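Local atomic coordinates of vaginolysin (Gardnerella vaginalis, PDB entry 5IMY), a protein that probably acts as a secreted cholesterol-dependent cytolysin, binding cholesterol in host membranes and assembling into pores that lyse the cell. Residues E66-N71 / E371-S376; Q175-L180 / I197-V202; G205-Q210 / K268-S273. All blocks are in the same frame, centred on the assembly; numbering follows the deposited sequence.

Contact 1 (E66-N71 / E371-S376); sequences EHQKKN and ETKVSS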
ATOM      1  N   GLU A  66      -1.178  11.238  -2.011  1.00 47.88           N
ATOM      2  CA  GLU A  66       0.147  10.695  -1.741  1.00 46.42           C
ATOM      3  C   GLU A  66       1.119  11.206  -2.792  1.00 47.61           C
ATOM      4  O   GLU A  66       0.870  11.075  -3.995  1.00 48.74           O
ATOM      5  CB  GLU A  66       0.120   9.158  -1.708  1.00 42.94           C
ATOM      6  CG  GLU A  66       0.821   8.449  -2.859  1.00 51.05           C
ATOM      7  CD  GLU A  66       0.910   6.954  -2.634  1.00 68.76           C
ATOM      8  OE1 GLU A  66       0.136   6.432  -1.803  1.00 68.92           O
ATOM      9  OE2 GLU A  66       1.769   6.305  -3.273  1.00 73.24           O
ATOM     10  N   HIS A  67       2.218  11.787  -2.326  1.00 51.28           N
ATOM     11  CA  HIS A  67       3.255  12.336  -3.181  1.00 42.08           C
ATOM     12  C   HIS A  67       4.489  11.451  -3.089  1.00 44.02           C
ATOM     13  O   HIS A  67       4.856  10.998  -2.001  1.00 47.38           O
ATOM     14  CB  HIS A  67       3.607  13.767  -2.758  1.00 38.55           C
ATOM     15  CG  HIS A  67       2.418  14.600  -2.391  1.00 51.55           C
ATOM     16  ND1 HIS A  67       2.072  15.743  -3.077  1.00 60.08           N
ATOM     17  CD2 HIS A  67       1.498  14.462  -1.408  1.00 52.60           C
ATOM     18  CE1 HIS A  67       0.989  16.272  -2.535  1.00 54.29           C
ATOM     19  NE2 HIS A  67       0.620  15.513  -1.522  1.00 50.17           N
ATOM     20  N   GLN A  68       5.118  11.193  -4.230  1.00 45.12           N
ATOM     21  CA  GLN A  68       6.335  10.397  -4.254  1.00 53.02           C
ATOM     22  C   GLN A  68       7.166  10.810  -5.457  1.00 50.07           C
ATOM     23  O   GLN A  68       6.622  11.146  -6.512  1.00 47.65           O
ATOM     24  CB  GLN A  68       6.019   8.895  -4.302  1.00 48.62           C
ATOM     25  CG  GLN A  68       5.803   8.340  -5.698  1.00 55.60           C
ATOM     26  CD  GLN A  68       4.877   7.143  -5.707  1.00 66.73           C
ATOM     27  OE1 GLN A  68       5.168   6.107  -5.106  1.00 60.62           O
ATOM     28  NE2 GLN A  68       3.743   7.285  -6.385  1.00 70.74           N
ATOM     29  N   LYS A  69       8.483  10.788  -5.285  1.00 51.06           N
ATOM     30  CA  LYS A  69       9.398  11.248  -6.319  1.00 50.46           C
ATOM     31  C   LYS A  69       9.538  10.177  -7.394  1.00 48.68           C
ATOM     32  O   LYS A  69       9.906   9.035  -7.098  1.00 52.48           O
ATOM     33  CB  LYS A  69      10.754  11.587  -5.705  1.00 53.09           C
ATOM     34  CG  LYS A  69      11.831  11.954  -6.715  1.00 55.80           C
ATOM     35  CD  LYS A  69      12.641  10.743  -7.156  1.00 49.31           C
ATOM     36  CE  LYS A  69      14.001  11.160  -7.684  1.00 55.45           C
ATOM     37  NZ  LYS A  69      14.374  10.425  -8.919  1.00 56.63           N
ATOM     38  N   LYS A  70       9.243  10.547  -8.634  1.00 51.54           N
ATOM     39  CA  LYS A  70       9.393   9.666  -9.783  1.00 46.82           C
ATOM     40  C   LYS A  70      10.354  10.288 -10.789  1.00 46.42           C
ATOM     41  O   LYS A  70      10.885  11.383 -10.591  1.00 43.78           O
ATOM     42  CB  LYS A  70       8.041   9.390 -10.446  1.00 52.75           C
ATOM     43  CG  LYS A  70       7.105   8.539  -9.626  1.00 52.74           C
ATOM     44  CD  LYS A  70       6.112   7.839 -10.526  1.00 71.10           C
ATOM     45  CE  LYS A  70       5.057   7.113  -9.726  1.00 76.29           C
ATOM     46  NZ  LYS A  70       3.736   7.703  -9.997  1.00 70.76           N
ATOM     47  N   ASN A  71      10.569   9.565 -11.883  1.00 53.12           N
ATOM     48  CA  ASN A  71      11.383  10.036 -12.991  1.00 43.23           C
ATOM     49  C   ASN A  71      10.712   9.624 -14.290  1.00 39.68           C
ATOM     50  O   ASN A  71      10.176   8.518 -14.394  1.00 43.96           O
ATOM     51  CB  ASN A  71      12.804   9.462 -12.926  1.00 45.11           C
ATOM     52  CG  ASN A  71      13.536   9.573 -14.248  1.00 50.69           C
ATOM     53  OD1 ASN A  71      14.204  10.569 -14.521  1.00 45.87           O
ATOM     54  ND2 ASN A  71      13.413   8.543 -15.079  1.00 53.88           N
ATOM     55  N   GLU A 371       5.118  13.044  -8.352  1.00 36.20           N
ATOM     56  CA  GLU A 371       3.757  12.753  -8.771  1.00 48.87           C
ATOM     57  C   GLU A 371       2.845  12.650  -7.556  1.00 40.76           C
ATOM     58  O   GLU A 371       3.217  12.076  -6.530  1.00 37.62           O
ATOM     59  CB  GLU A 371       3.680  11.453  -9.574  1.00 47.14           C
ATOM     60  CG  GLU A 371       2.287  11.214 -10.156  1.00 58.37           C
ATOM     61  CD  GLU A 371       2.160   9.913 -10.915  1.00 72.85           C
ATOM     62  OE1 GLU A 371       2.420   9.905 -12.137  1.00 78.51           O
ATOM     63  OE2 GLU A 371       1.812   8.891 -10.285  1.00 78.00           O
ATOM     64  N   THR A 372       1.648  13.215  -7.684  1.00 41.75           N
ATOM     65  CA  THR A 372       0.598  13.087  -6.684  1.00 43.61           C
ATOM     66  C   THR A 372      -0.494  12.179  -7.220  1.00 45.53           C
ATOM     67  O   THR A 372      -0.955  12.353  -8.354  1.00 44.14           O
ATOM     68  CB  THR A 372       0.001  14.444  -6.322  1.00 39.99           C
ATOM     69  OG1 THR A 372       1.032  15.265  -5.778  1.00 41.88           O
ATOM     70  CG2 THR A 372      -1.114  14.290  -5.293  1.00 45.50           C
ATOM     71  N   LYS A 373      -0.896  11.214  -6.407  1.00 39.60           N
ATOM     72  CA  LYS A 373      -2.061  10.392  -6.676  1.00 38.83           C
ATOM     73  C   LYS A 373      -3.122  10.674  -5.625  1.00 39.78           C
ATOM     74  O   LYS A 373      -2.842  11.236  -4.563  1.00 39.71           O
ATOM     75  CB  LYS A 373      -1.701   8.906  -6.683  1.00 43.43           C
ATOM     76  CG  LYS A 373      -1.117   8.414  -7.993  1.00 48.53           C
ATOM     77  CD  LYS A 373      -0.821   6.927  -7.919  1.00 70.13           C
ATOM     78  CE  LYS A 373       0.063   6.473  -9.061  1.00 75.52           C
ATOM     79  NZ  LYS A 373       1.438   6.187  -8.583  1.00 88.45           N
ATOM     80  N   VAL A 374      -4.352  10.278  -5.931  1.00 39.13           N
ATOM     81  CA  VAL A 374      -5.493  10.580  -5.077  1.00 40.89           C
ATOM     82  C   VAL A 374      -6.431   9.382  -5.057  1.00 43.04           C
ATOM     83  O   VAL A 374      -6.613   8.703  -6.072  1.00 51.93           O
ATOM     84  CB  VAL A 374      -6.227  11.853  -5.553  1.00 45.66           C
ATOM     85  CG1 VAL A 374      -6.967  11.599  -6.867  1.00 46.72           C
ATOM     86  CG2 VAL A 374      -7.171  12.361  -4.474  1.00 52.12           C
ATOM     87  N   SER A 375      -7.023   9.127  -3.894  1.00 51.53           N
ATOM     88  CA  SER A 375      -8.022   8.081  -3.740  1.00 57.69           C
ATOM     89  C   SER A 375      -8.992   8.512  -2.652  1.00 50.53           C
ATOM     90  O   SER A 375      -8.655   9.315  -1.779  1.00 51.01           O
ATOM     91  CB  SER A 375      -7.382   6.732  -3.389  1.00 57.23           C
ATOM     92  OG  SER A 375      -8.317   5.676  -3.508  1.00 65.93           O
ATOM     93  N   SER A 376     -10.206   7.968  -2.708  1.00 58.02           N
ATOM     94  CA  SER A 376     -11.248   8.399  -1.789  1.00 58.00           C
ATOM     95  C   SER A 376     -12.268   7.289  -1.593  1.00 59.97           C
ATOM     96  O   SER A 376     -12.464   6.444  -2.470  1.00 54.98           O
ATOM     97  CB  SER A 376     -11.953   9.658  -2.305  1.00 58.88           C
ATOM     98  OG  SER A 376     -12.768   9.360  -3.427  1.00 63.35           O
TER

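Contact 2 (Q175-L180 / I197-V202); sequences QSMNQL and IDFDAV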
ATOM      1  N   GLN A 175       1.684  16.805 -14.061  1.00 39.07           N
ATOM      2  CA  GLN A 175       2.320  16.815 -12.748  1.00 37.55           C
ATOM      3  C   GLN A 175       3.281  17.980 -12.566  1.00 40.22           C
ATOM      4  O   GLN A 175       3.292  18.594 -11.497  1.00 38.37           O
ATOM      5  CB  GLN A 175       3.060  15.486 -12.526  1.00 37.23           C
ATOM      6  CG  GLN A 175       2.135  14.280 -12.428  1.00 39.25           C
ATOM      7  CD  GLN A 175       1.241  14.335 -11.204  1.00 39.83           C
ATOM      8  OE1 GLN A 175       1.546  15.013 -10.224  1.00 33.71           O
ATOM      9  NE2 GLN A 175       0.128  13.615 -11.256  1.00 41.21           N
ATOM     10  N   SER A 176       4.086  18.296 -13.577  1.00 40.38           N
ATOM     11  CA  SER A 176       4.978  19.444 -13.510  1.00 35.73           C
ATOM     12  C   SER A 176       5.335  19.859 -14.927  1.00 36.22           C
ATOM     13  O   SER A 176       5.387  19.028 -15.837  1.00 38.26           O
ATOM     14  CB  SER A 176       6.249  19.129 -12.714  1.00 39.43           C
ATOM     15  OG  SER A 176       7.091  18.239 -13.428  1.00 38.78           O
ATOM     16  N   MET A 177       5.578  21.157 -15.106  1.00 41.19           N
ATOM     17  CA  MET A 177       5.950  21.656 -16.423  1.00 39.30           C
ATOM     18  C   MET A 177       7.239  21.021 -16.927  1.00 40.92           C
ATOM     19  O   MET A 177       7.476  21.004 -18.139  1.00 45.02           O
ATOM     20  CB  MET A 177       6.097  23.179 -16.389  1.00 38.18           C
ATOM     21  CG  MET A 177       6.305  23.812 -17.755  1.00 48.08           C
ATOM     22  SD  MET A 177       4.948  23.485 -18.898  1.00 64.47           S
ATOM     23  CE  MET A 177       3.617  24.394 -18.116  1.00 53.39           C
ATOM     24  N   ASN A 178       8.072  20.491 -16.029  1.00 33.96           N
ATOM     25  CA  ASN A 178       9.339  19.899 -16.439  1.00 39.61           C
ATOM     26  C   ASN A 178       9.162  18.474 -16.957  1.00 39.08           C
ATOM     27  O   ASN A 178       9.780  18.101 -17.960  1.00 42.92           O
ATOM     28  CB  ASN A 178      10.331  19.928 -15.276  1.00 46.20           C
ATOM     29  CG  ASN A 178      11.299  21.093 -15.365  1.00 50.15           C
ATOM     30  OD1 ASN A 178      11.130  22.002 -16.180  1.00 49.23           O
ATOM     31  ND2 ASN A 178      12.325  21.072 -14.521  1.00 61.67           N
ATOM     32  N   GLN A 179       8.335  17.659 -16.296  1.00 37.69           N
ATOM     33  CA  GLN A 179       8.112  16.306 -16.795  1.00 38.14           C
ATOM     34  C   GLN A 179       7.315  16.320 -18.094  1.00 38.06           C
ATOM     35  O   GLN A 179       7.523  15.458 -18.955  1.00 32.61           O
ATOM     36  CB  GLN A 179       7.408  15.453 -15.738  1.00 36.93           C
ATOM     37  CG  GLN A 179       6.004  15.913 -15.377  1.00 43.49           C
ATOM     38  CD  GLN A 179       4.920  14.974 -15.877  1.00 34.57           C
ATOM     39  OE1 GLN A 179       5.159  13.796 -16.131  1.00 44.81           O
ATOM     40  NE2 GLN A 179       3.713  15.502 -16.020  1.00 38.76           N
ATOM     41  N   LEU A 180       6.415  17.292 -18.261  1.00 36.32           N
ATOM     42  CA  LEU A 180       5.678  17.407 -19.516  1.00 36.55           C
ATOM     43  C   LEU A 180       6.580  17.900 -20.642  1.00 36.38           C
ATOM     44  O   LEU A 180       6.435  17.469 -21.793  1.00 36.37           O
ATOM     45  CB  LEU A 180       4.477  18.336 -19.340  1.00 38.63           C
ATOM     46  CG  LEU A 180       3.383  17.836 -18.393  1.00 37.67           C
ATOM     47  CD1 LEU A 180       2.285  18.875 -18.253  1.00 36.96           C
ATOM     48  CD2 LEU A 180       2.803  16.511 -18.871  1.00 33.61           C
ATOM     49  N   ILE A 197      -3.045  25.011 -17.440  1.00 58.43           N
ATOM     50  CA  ILE A 197      -2.904  23.893 -16.514  1.00 51.27           C
ATOM     51  C   ILE A 197      -2.777  24.430 -15.096  1.00 53.34           C
ATOM     52  O   ILE A 197      -2.113  25.445 -14.856  1.00 62.09           O
ATOM     53  CB  ILE A 197      -1.686  23.028 -16.890  1.00 47.15           C
ATOM     54  CG1 ILE A 197      -1.749  22.613 -18.364  1.00 50.68           C
ATOM     55  CG2 ILE A 197      -1.626  21.788 -16.002  1.00 47.58           C
ATOM     56  CD1 ILE A 197      -0.474  21.962 -18.869  1.00 51.76           C
ATOM     57  N   ASP A 198      -3.414  23.745 -14.149  1.00 43.52           N
ATOM     58  CA  ASP A 198      -3.344  24.094 -12.731  1.00 50.65           C
ATOM     59  C   ASP A 198      -2.636  22.952 -12.009  1.00 50.15           C
ATOM     60  O   ASP A 198      -3.259  21.944 -11.663  1.00 47.25           O
ATOM     61  CB  ASP A 198      -4.736  24.341 -12.158  1.00 51.71           C
ATOM     62  CG  ASP A 198      -4.697  24.925 -10.760  1.00 56.91           C
ATOM     63  OD1 ASP A 198      -3.592  25.024 -10.185  1.00 55.71           O
ATOM     64  OD2 ASP A 198      -5.773  25.281 -10.232  1.00 57.38           O
ATOM     65  N   PHE A 199      -1.329  23.114 -11.780  1.00 50.27           N
ATOM     66  CA  PHE A 199      -0.556  22.063 -11.126  1.00 48.38           C
ATOM     67  C   PHE A 199      -0.852  22.006  -9.631  1.00 52.73           C
ATOM     68  O   PHE A 199      -0.993  20.917  -9.063  1.00 50.87           O
ATOM     69  CB  PHE A 199       0.938  22.281 -11.362  1.00 51.40           C
ATOM     70  CG  PHE A 199       1.353  22.143 -12.800  1.00 43.85           C
ATOM     71  CD1 PHE A 199       1.535  20.892 -13.365  1.00 44.02           C
ATOM     72  CD2 PHE A 199       1.572  23.264 -13.582  1.00 51.33           C
ATOM     73  CE1 PHE A 199       1.920  20.761 -14.684  1.00 42.95           C
ATOM     74  CE2 PHE A 199       1.958  23.141 -14.902  1.00 46.57           C
ATOM     75  CZ  PHE A 199       2.133  21.886 -15.455  1.00 45.46           C
ATOM     76  N   ASP A 200      -0.941  23.167  -8.974  1.00 55.26           N
ATOM     77  CA  ASP A 200      -1.229  23.183  -7.543  1.00 56.18           C
ATOM     78  C   ASP A 200      -2.516  22.427  -7.236  1.00 50.81           C
ATOM     79  O   ASP A 200      -2.626  21.767  -6.196  1.00 47.75           O
ATOM     80  CB  ASP A 200      -1.328  24.622  -7.038  1.00 62.06           C
ATOM     81  CG  ASP A 200      -0.114  25.455  -7.397  1.00 66.36           C
ATOM     82  OD1 ASP A 200       0.914  25.344  -6.695  1.00 57.19           O
ATOM     83  OD2 ASP A 200      -0.192  26.223  -8.378  1.00 65.82           O
ATOM     84  N   ALA A 201      -3.501  22.512  -8.132  1.00 49.70           N
ATOM     85  CA  ALA A 201      -4.761  21.811  -7.920  1.00 48.04           C
ATOM     86  C   ALA A 201      -4.585  20.301  -8.000  1.00 49.78           C
ATOM     87  O   ALA A 201      -5.266  19.560  -7.281  1.00 47.06           O
ATOM     88  CB  ALA A 201      -5.796  22.277  -8.942  1.00 51.39           C
ATOM     89  N   VAL A 202      -3.684  19.825  -8.860  1.00 47.60           N
ATOM     90  CA  VAL A 202      -3.467  18.387  -8.991  1.00 46.07           C
ATOM     91  C   VAL A 202      -2.820  17.831  -7.730  1.00 43.31           C
ATOM     92  O   VAL A 202      -3.251  16.806  -7.187  1.00 40.29           O
ATOM     93  CB  VAL A 202      -2.614  18.082 -10.236  1.00 41.45           C
ATOM     94  CG1 VAL A 202      -2.389  16.580 -10.375  1.00 37.95           C
ATOM     95  CG2 VAL A 202      -3.273  18.640 -11.484  1.00 47.05           C
TER

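Contact 3 (G205-Q210 / K268-S273); sequences GEKQTQ and KFDTTS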
ATOM      1  N   GLY A 205      -4.859  17.271  -4.699  1.00 39.10           N
ATOM      2  CA  GLY A 205      -5.971  16.363  -4.874  1.00 37.10           C
ATOM      3  C   GLY A 205      -7.264  17.029  -5.279  1.00 44.25           C
ATOM      4  O   GLY A 205      -8.306  16.369  -5.286  1.00 39.68           O
ATOM      5  N   GLU A 206      -7.234  18.322  -5.611  1.00 43.09           N
ATOM      6  CA  GLU A 206      -8.444  18.992  -6.075  1.00 39.21           C
ATOM      7  C   GLU A 206      -8.844  18.502  -7.460  1.00 42.42           C
ATOM      8  O   GLU A 206     -10.038  18.395  -7.766  1.00 43.29           O
ATOM      9  CB  GLU A 206      -8.237  20.507  -6.087  1.00 44.34           C
ATOM     10  CG  GLU A 206      -8.084  21.132  -4.710  1.00 49.16           C
ATOM     11  CD  GLU A 206      -8.046  22.647  -4.760  1.00 69.79           C
ATOM     12  OE1 GLU A 206      -8.127  23.208  -5.874  1.00 79.12           O
ATOM     13  OE2 GLU A 206      -7.937  23.278  -3.687  1.00 68.65           O
ATOM     14  N   LYS A 207      -7.865  18.200  -8.310  1.00 48.26           N
ATOM     15  CA  LYS A 207      -8.130  17.789  -9.680  1.00 45.47           C
ATOM     16  C   LYS A 207      -7.253  16.604 -10.054  1.00 40.93           C
ATOM     17  O   LYS A 207      -6.207  16.355  -9.450  1.00 44.37           O
ATOM     18  CB  LYS A 207      -7.869  18.924 -10.680  1.00 47.90           C
ATOM     19  CG  LYS A 207      -8.954  19.977 -10.752  1.00 54.70           C
ATOM     20  CD  LYS A 207      -8.774  20.840 -11.992  1.00 63.62           C
ATOM     21  CE  LYS A 207      -9.613  22.103 -11.930  1.00 70.60           C
ATOM     22  NZ  LYS A 207      -9.714  22.762 -13.261  1.00 66.48           N
ATOM     23  N   GLN A 208      -7.716  15.869 -11.059  1.00 39.96           N
ATOM     24  CA  GLN A 208      -6.889  14.960 -11.838  1.00 50.02           C
ATOM     25  C   GLN A 208      -6.893  15.463 -13.272  1.00 48.69           C
ATOM     26  O   GLN A 208      -7.945  15.834 -13.798  1.00 46.57           O
ATOM     27  CB  GLN A 208      -7.409  13.519 -11.780  1.00 52.79           C
ATOM     28  CG  GLN A 208      -7.089  12.788 -10.486  1.00 40.94           C
ATOM     29  CD  GLN A 208      -7.582  11.354 -10.496  1.00 48.76           C
ATOM     30  OE1 GLN A 208      -6.825  10.429 -10.787  1.00 55.60           O
ATOM     31  NE2 GLN A 208      -8.857  11.162 -10.177  1.00 56.99           N
ATOM     32  N   THR A 209      -5.720  15.494 -13.900  1.00 40.05           N
ATOM     33  CA  THR A 209      -5.589  16.089 -15.223  1.00 44.26           C
ATOM     34  C   THR A 209      -4.761  15.186 -16.124  1.00 41.35           C
ATOM     35  O   THR A 209      -3.768  14.597 -15.687  1.00 41.96           O
ATOM     36  CB  THR A 209      -4.941  17.479 -15.149  1.00 43.43           C
ATOM     37  OG1 THR A 209      -5.735  18.336 -14.322  1.00 33.85           O
ATOM     38  CG2 THR A 209      -4.824  18.095 -16.543  1.00 48.05           C
ATOM     39  N   GLN A 210      -5.176  15.090 -17.385  1.00 35.30           N
ATOM     40  CA  GLN A 210      -4.477  14.305 -18.392  1.00 37.84           C
ATOM     41  C   GLN A 210      -4.191  15.193 -19.593  1.00 38.88           C
ATOM     42  O   GLN A 210      -5.074  15.926 -20.048  1.00 35.44           O
ATOM     43  CB  GLN A 210      -5.306  13.087 -18.819  1.00 34.36           C
ATOM     44  CG  GLN A 210      -4.507  12.004 -19.523  1.00 37.82           C
ATOM     45  CD  GLN A 210      -3.529  11.309 -18.596  1.00 42.38           C
ATOM     46  OE1 GLN A 210      -3.613  11.437 -17.374  1.00 49.59           O
ATOM     47  NE2 GLN A 210      -2.592  10.569 -19.175  1.00 46.42           N
ATOM     48  N   LYS A 268      -6.525  18.682 -22.985  1.00 41.22           N
ATOM     49  CA  LYS A 268      -6.445  18.554 -21.535  1.00 38.92           C
ATOM     50  C   LYS A 268      -7.739  17.934 -21.027  1.00 38.66           C
ATOM     51  O   LYS A 268      -8.814  18.523 -21.183  1.00 41.60           O
ATOM     52  CB  LYS A 268      -6.210  19.914 -20.876  1.00 41.18           C
ATOM     53  CG  LYS A 268      -6.214  19.875 -19.346  1.00 48.43           C
ATOM     54  CD  LYS A 268      -6.115  21.267 -18.732  1.00 56.54           C
ATOM     55  CE  LYS A 268      -7.389  22.076 -18.942  1.00 61.20           C
ATOM     56  NZ  LYS A 268      -7.295  23.445 -18.366  1.00 69.17           N
ATOM     57  N   PHE A 269      -7.634  16.750 -20.432  1.00 37.43           N
ATOM     58  CA  PHE A 269      -8.736  16.132 -19.708  1.00 38.99           C
ATOM     59  C   PHE A 269      -8.532  16.374 -18.222  1.00 39.09           C
ATOM     60  O   PHE A 269      -7.459  16.073 -17.687  1.00 40.76           O
ATOM     61  CB  PHE A 269      -8.808  14.625 -19.961  1.00 34.30           C
ATOM     62  CG  PHE A 269      -8.886  14.245 -21.408  1.00 42.16           C
ATOM     63  CD1 PHE A 269     -10.105  13.945 -21.991  1.00 41.02           C
ATOM     64  CD2 PHE A 269      -7.740  14.162 -22.180  1.00 35.88           C
ATOM     65  CE1 PHE A 269     -10.181  13.584 -23.322  1.00 44.35           C
ATOM     66  CE2 PHE A 269      -7.810  13.800 -23.510  1.00 30.68           C
ATOM     67  CZ  PHE A 269      -9.033  13.511 -24.081  1.00 40.09           C
ATOM     68  N   ASP A 270      -9.550  16.909 -17.552  1.00 44.84           N
ATOM     69  CA  ASP A 270      -9.503  17.012 -16.104  1.00 45.77           C
ATOM     70  C   ASP A 270     -10.890  16.783 -15.525  1.00 52.61           C
ATOM     71  O   ASP A 270     -11.906  17.010 -16.185  1.00 56.51           O
ATOM     72  CB  ASP A 270      -8.940  18.368 -15.631  1.00 50.46           C
ATOM     73  CG  ASP A 270      -9.791  19.550 -16.060  1.00 65.76           C
ATOM     74  OD1 ASP A 270     -10.969  19.354 -16.417  1.00 70.77           O
ATOM     75  OD2 ASP A 270      -9.278  20.690 -16.024  1.00 61.72           O
ATOM     76  N   THR A 271     -10.911  16.315 -14.281  1.00 49.87           N
ATOM     77  CA  THR A 271     -12.148  16.100 -13.550  1.00 47.25           C
ATOM     78  C   THR A 271     -11.885  16.376 -12.080  1.00 51.89           C
ATOM     79  O   THR A 271     -10.745  16.308 -11.611  1.00 50.00           O
ATOM     80  CB  THR A 271     -12.681  14.671 -13.729  1.00 47.63           C
ATOM     81  OG1 THR A 271     -13.936  14.539 -13.049  1.00 57.01           O
ATOM     82  CG2 THR A 271     -11.694  13.650 -13.163  1.00 46.59           C
ATOM     83  N   THR A 272     -12.951  16.693 -11.356  1.00 53.73           N
ATOM     84  CA  THR A 272     -12.865  16.820  -9.911  1.00 47.85           C
ATOM     85  C   THR A 272     -13.074  15.488  -9.206  1.00 47.63           C
ATOM     86  O   THR A 272     -13.089  15.451  -7.971  1.00 46.87           O
ATOM     87  CB  THR A 272     -13.884  17.852  -9.405  1.00 47.34           C
ATOM     88  OG1 THR A 272     -13.570  18.216  -8.055  1.00 62.63           O
ATOM     89  CG2 THR A 272     -15.305  17.303  -9.465  1.00 54.77           C
ATOM     90  N   SER A 273     -13.235  14.401  -9.957  1.00 42.34           N
ATOM     91  CA  SER A 273     -13.398  13.087  -9.353  1.00 46.13           C
ATOM     92  C   SER A 273     -12.102  12.654  -8.682  1.00 48.22           C
ATOM     93  O   SER A 273     -11.019  12.766  -9.264  1.00 54.05           O
ATOM     94  CB  SER A 273     -13.810  12.062 -10.410  1.00 53.88           C
ATOM     95  OG  SER A 273     -13.688  10.740  -9.910  1.00 49.45           O
TER

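Contact 1 (E66-N71 / E371-S376)
His67 and Thr372 are set side by side by their first torsions: the imidazole CG lies anti to its own carbonyl carbon (chi1 -41°), while Thr372 carries CG2 anti to its backbone N. That methyl ends up over one ring face, 4.2 Å from the centroid of the His67 ring and close to the ring normal, a CH-pi contact displaced toward the rim. The threonine hydroxyl OG1 is hydrogen-bonded to ND1 of His203. Beneath these side chains the backbones run antiparallel. Glu66 and Lys373 form a hydrogen-bonded pair, Glu66 N to Lys373 O and Lys373 N to Glu66 O both at 3.0 Å; Gln68 and Glu371 form the next one. Between them His67 and Thr372 form the non-hydrogen-bonded pair, and Thr372 CA makes a CA-H...O contact of 3.4 Å with Glu66 O. Strands 62-76 and 363-389 belong to a long curved sheet, consistent with the elongated domain 2 of cholesterol-dependent cytolysins. On the sheet face carrying Glu66, Gln68, Glu371 and Lys373, the extended Glu371 chain carries its carboxylate toward the ammonium groups of Lys70 and Lys373. The three form a salt-bridge network, but Lys70 NZ and Glu371 OE2 are modelled too close, so its detail is doubtful. Nearby, Glu66 packs against Ile405 of the second subunit and Lys373 against its Glu404.

Contact 2 (Q175-L180 / I197-V202)
The Phe199 ring meets Leu180 of the facing segment at its edge, with Leu180 CD1 4.1 Å from Phe199 CE1, while Ile197 CG2, from the ring's own segment, lies over the centre of one face, 3.8 Å above the plane. Both segments are helix starts. They belong to the short helices between strands 166-173 and 208-223, a region that matches the first of the two helical bundles of domain 3, which in related cytolysins unfolds into a membrane-spanning beta hairpin. The ring also lies obliquely against the turn leading into helix 177-184: Phe199 CD1 comes to 3.4 Å from Gln175 O, and Phe199 CZ to 3.5 Å from Met177 N. No hydrogen bond joins the two segments, so the contact is held by apolar packing. The Met177 chain curls, bent at chi2 (60°) and chi3 (67°), which brings CE to 3.8 Å from Phe199 CE2. Phe188 of helix 188-191 packs on Met177, Leu180 and Ile197, adding a second aromatic group to the cluster. Each helix is capped at its start: Ser176 OG accepts from Gln179 N, nearly straight, and Asp198 OD1 takes a weaker bond from Ala201 N. Gln175 O accepts from His203 NE2, and the polar end of the same residue has Thr372 as its outside partner. Crossing Val202 at about a right angle, the bent Gln175 side chain places its NE2 4.0 Å from Val202 CG1.

Contact 3 (G205-Q210 / K268-S273)
Strands 208-223 and 263-271 pair antiparallel in what is consistent with the central sheet of domain 3, and this contact is the end of that pairing where strand 208-223 begins. Gln208 and Thr271 form a hydrogen-bonded pair, Gln208 N reaching Thr271 O at 3.1 Å almost straight, with the return bond from Thr271 N to Gln208 O. Gln210 and Phe269 make the next such pair, with Phe269 N 2.7 Å from Gln210 O. Beyond the pairing, the extended Gln208 side chain, its CG anti to the carbonyl carbon (chi1 -77°), sends NE2 to Ser273 O at 2.8 Å; the acceptor lies in the amide plane, and the donor is tilted 34° from the carbonyl plane. The same NE2 also bonds Ser275 O, so two carbonyls hold the amide. Thr271 OG1 accepts from Ser273 N at 3.2 Å, an ST turn, and the same hydroxyl is hydrogen-bonded to Asn303 O. Thr209 and Asp270 share the other face; Lys207 NZ reaches Asp270 OD2 in a weak salt bridge (3.5 Å), and Thr209 CG2 packs on Lys268 CG at 3.6 Å. Strand 305-311 runs along the other edge of strand 263-271. Helix 278-286 touches Gln208, Thr271 and Phe269, and helix 326-335 adds Ile326 and Leu329 against the Phe269 side chain.

The contacts form a compact triangle, their centres about 12 Å (1 and 2), 14 Å (1 and 3) and 11 Å (2 and 3) apart. Contact 1 meets contact 2 where Thr372 N lies 3.1 Å from Gln175 OE1, a probable hydrogen bond, and it reaches contact 3 by packing alone, Val374 CG1 being 3.7 Å from Gln208 CD. Helix 199-203 leads through a short turn into strand 208-223, and Ala201 O, 3.1 Å from Lys207 N, probably hydrogen-bonds across that turn. Through Thr372 and Val374 the long curved sheet meets contacts 2 and 3, an interface that in related cytolysins probably opens during pore formation.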